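Local coordinates for protein methyltransferase (PDB 3C3P) that probably transfers a methyl group from S-adenosyl-L-methionine to an oxygen atom of an acceptor, as an O-methyltransferase, at residues 46-51 against 72-77. Sequence-based numbering, arbitrary orientation.
Sequences RLLYLL and WWFARA
Trp73 stands as a broad flat bump against helix 42-55. One face of its indole meets Arg46, whose backbone N lies 3.8 Å above the ring plane, toward the rim. Arg46 CG touches the same six-membered ring at CZ3, 4.0 Å away. On the opposite face Trp72 comes edge-on, with CZ3 over the ring centre. Tyr49 fills the hollow beside the indole, its CB 4.2 Å from Trp73 CE3. Its CG is anti to the backbone N (chi1 178°), which carries the phenol across to the end of helix 69-75. There Tyr49 CD1 packs on Ala77 CB at 3.8 Å. The ring edge points at two backbone carbonyls, Trp73 O and Arg76 O. One water joins Tyr49 OH (2.6 Å) to Arg76 O (2.8 Å), and Arg53 NH1 also hydrogen-bonds the hydroxyl. Arg46 NH2 hydrogen-bonds Thr194 O of the second subunit, and Tyr49 meets Phe193 there. Farther round the helix, Leu48 sets its methyl CD2 4.0 Å from Phe74 CZ. Ile157 of strand 154-159 backs both residues, so the two helices pack together beside the Rossmann-like sheet of the methyltransferase fold. An alanine in place of Trp73 would probably open a gap between Arg46 and Trp72 and take away the carbon that Tyr49 CB rests on. The contact is mainly apolar, so shape and van der Waals fit hold the segments, helped by the water at the tyrosine tip.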
loop_
_atom_site.group_PDB
_atom_site.type_symbol
_atom_site.label_atom_id
_atom_site.label_comp_id
_atom_site.label_asym_id
_atom_site.label_seq_id
_atom_site.Cartn_x
_atom_site.Cartn_y
_atom_site.Cartn_z
ATOM N N ARG A 46 -3.605 9.636 3.122
ATOM C CA ARG A 46 -3.151 9.562 1.710
ATOM C C ARG A 46 -2.920 8.097 1.314
ATOM O O ARG A 46 -3.243 7.672 0.216
ATOM C CB ARG A 46 -1.915 10.441 1.459
ATOM C CG ARG A 46 -2.205 11.937 1.552
ATOM C CD ARG A 46 -0.986 12.814 1.255
ATOM N NE ARG A 46 -0.432 12.627 -0.085
ATOM C CZ ARG A 46 -0.890 13.251 -1.162
ATOM N NH1 ARG A 46 -1.912 14.076 -1.063
ATOM N NH2 ARG A 46 -0.356 13.038 -2.343
ATOM N N LEU A 47 -2.428 7.305 2.253
ATOM C CA LEU A 47 -2.186 5.877 1.984
ATOM C C LEU A 47 -3.516 5.195 1.805
ATOM O O LEU A 47 -3.658 4.350 0.931
ATOM C CB LEU A 47 -1.411 5.182 3.087
ATOM C CG LEU A 47 -1.155 3.689 2.837
ATOM C CD1 LEU A 47 -0.302 3.472 1.590
ATOM C CD2 LEU A 47 -0.538 3.058 4.096
ATOM N N LEU A 48 -4.491 5.577 2.621
ATOM C CA LEU A 48 -5.837 4.988 2.529
ATOM C C LEU A 48 -6.421 5.251 1.153
ATOM O O LEU A 48 -6.981 4.385 0.500
ATOM C CB LEU A 48 -6.798 5.562 3.564
ATOM C CG LEU A 48 -6.518 5.270 5.053
ATOM C CD1 LEU A 48 -7.661 5.798 5.954
ATOM C CD2 LEU A 48 -6.335 3.812 5.309
ATOM N N TYR A 49 -6.322 6.500 0.756
ATOM C CA TYR A 49 -6.794 6.920 -0.578
ATOM C C TYR A 49 -6.155 6.100 -1.696
ATOM O O TYR A 49 -6.834 5.582 -2.563
ATOM C CB TYR A 49 -6.516 8.407 -0.825
ATOM C CG TYR A 49 -6.953 8.883 -2.224
ATOM C CD1 TYR A 49 -8.246 9.340 -2.465
ATOM C CD2 TYR A 49 -6.066 8.838 -3.293
ATOM C CE1 TYR A 49 -8.636 9.771 -3.746
ATOM C CE2 TYR A 49 -6.442 9.244 -4.570
ATOM C CZ TYR A 49 -7.733 9.706 -4.792
ATOM O OH TYR A 49 -8.076 10.108 -6.067
ATOM N N LEU A 50 -4.835 5.981 -1.646
ATOM C CA LEU A 50 -4.103 5.270 -2.687
ATOM C C LEU A 50 -4.490 3.801 -2.729
ATOM O O LEU A 50 -4.729 3.239 -3.804
ATOM C CB LEU A 50 -2.580 5.482 -2.580
ATOM C CG LEU A 50 -1.812 4.906 -3.791
ATOM C CD1 LEU A 50 -0.626 5.796 -4.240
ATOM C CD2 LEU A 50 -1.407 3.428 -3.504
ATOM N N LEU A 51 -4.580 3.175 -1.566
ATOM C CA LEU A 51 -4.936 1.745 -1.535
ATOM C C LEU A 51 -6.341 1.513 -2.106
ATOM O O LEU A 51 -6.629 0.534 -2.821
ATOM C CB LEU A 51 -4.829 1.202 -0.089
ATOM C CG LEU A 51 -3.422 1.095 0.510
ATOM C CD1 LEU A 51 -3.506 0.773 2.000
ATOM C CD2 LEU A 51 -2.560 0.073 -0.239
ATOM N N TRP A 72 -13.936 10.071 4.892
ATOM C CA TRP A 72 -13.690 11.201 4.018
ATOM C C TRP A 72 -12.658 10.783 2.960
ATOM O O TRP A 72 -12.843 11.020 1.759
ATOM C CB TRP A 72 -13.260 12.426 4.827
ATOM C CG TRP A 72 -13.114 13.592 3.997
ATOM C CD1 TRP A 72 -14.101 14.476 3.616
ATOM C CD2 TRP A 72 -11.923 14.045 3.391
ATOM N NE1 TRP A 72 -13.573 15.454 2.815
ATOM C CE2 TRP A 72 -12.236 15.205 2.655
ATOM C CE3 TRP A 72 -10.617 13.589 3.391
ATOM C CZ2 TRP A 72 -11.279 15.911 1.942
ATOM C CZ3 TRP A 72 -9.672 14.293 2.670
ATOM C CH2 TRP A 72 -10.003 15.428 1.962
ATOM N N TRP A 73 -11.599 10.114 3.411
ATOM C CA TRP A 73 -10.516 9.658 2.502
ATOM C C TRP A 73 -11.006 8.609 1.525
ATOM O O TRP A 73 -10.727 8.654 0.324
ATOM C CB TRP A 73 -9.291 9.131 3.269
ATOM C CG TRP A 73 -8.548 10.213 3.988
ATOM C CD1 TRP A 73 -8.679 10.568 5.302
ATOM C CD2 TRP A 73 -7.600 11.111 3.418
ATOM N NE1 TRP A 73 -7.842 11.631 5.587
ATOM C CE2 TRP A 73 -7.186 11.994 4.444
ATOM C CE3 TRP A 73 -7.087 11.291 2.128
ATOM C CZ2 TRP A 73 -6.252 12.998 4.231
ATOM C CZ3 TRP A 73 -6.167 12.296 1.919
ATOM C CH2 TRP A 73 -5.762 13.142 2.969
ATOM N N PHE A 74 -11.771 7.671 2.056
ATOM C CA PHE A 74 -12.331 6.592 1.233
ATOM C C PHE A 74 -13.391 7.077 0.218
ATOM O O PHE A 74 -13.436 6.603 -0.930
ATOM C CB PHE A 74 -12.926 5.471 2.093
ATOM C CG PHE A 74 -11.904 4.669 2.848
ATOM C CD1 PHE A 74 -10.932 3.947 2.153
ATOM C CD2 PHE A 74 -11.968 4.540 4.218
ATOM C CE1 PHE A 74 -9.993 3.166 2.822
ATOM C CE2 PHE A 74 -11.032 3.746 4.892
ATOM C CZ PHE A 74 -10.052 3.060 4.188
ATOM N N ALA A 75 -14.249 8.002 0.648
ATOM C CA ALA A 75 -15.326 8.514 -0.214
ATOM C C ALA A 75 -14.784 9.152 -1.484
ATOM O O ALA A 75 -15.380 9.072 -2.557
ATOM C CB ALA A 75 -16.222 9.526 0.549
ATOM N N ARG A 76 -13.643 9.780 -1.318
ATOM C CA ARG A 76 -12.962 10.497 -2.401
ATOM C C ARG A 76 -12.366 9.568 -3.435
ATOM O O ARG A 76 -12.097 9.973 -4.558
ATOM C CB ARG A 76 -11.812 11.357 -1.842
ATOM C CG ARG A 76 -12.233 12.418 -0.830
ATOM C CD ARG A 76 -11.201 13.550 -0.705
ATOM N NE ARG A 76 -10.880 14.075 -2.039
ATOM C CZ ARG A 76 -10.372 15.269 -2.323
ATOM N NH1 ARG A 76 -10.210 16.196 -1.385
ATOM N NH2 ARG A 76 -10.103 15.560 -3.594
ATOM N N ALA A 77 -12.193 8.314 -3.028
ATOM C CA ALA A 77 -11.541 7.274 -3.846
ATOM C C ALA A 77 -12.439 6.320 -4.598
ATOM O O ALA A 77 -11.951 5.495 -5.366
ATOM C CB ALA A 77 -10.592 6.437 -2.930
HETATM O O HOH W 1 -10.233 11.476 -6.096
#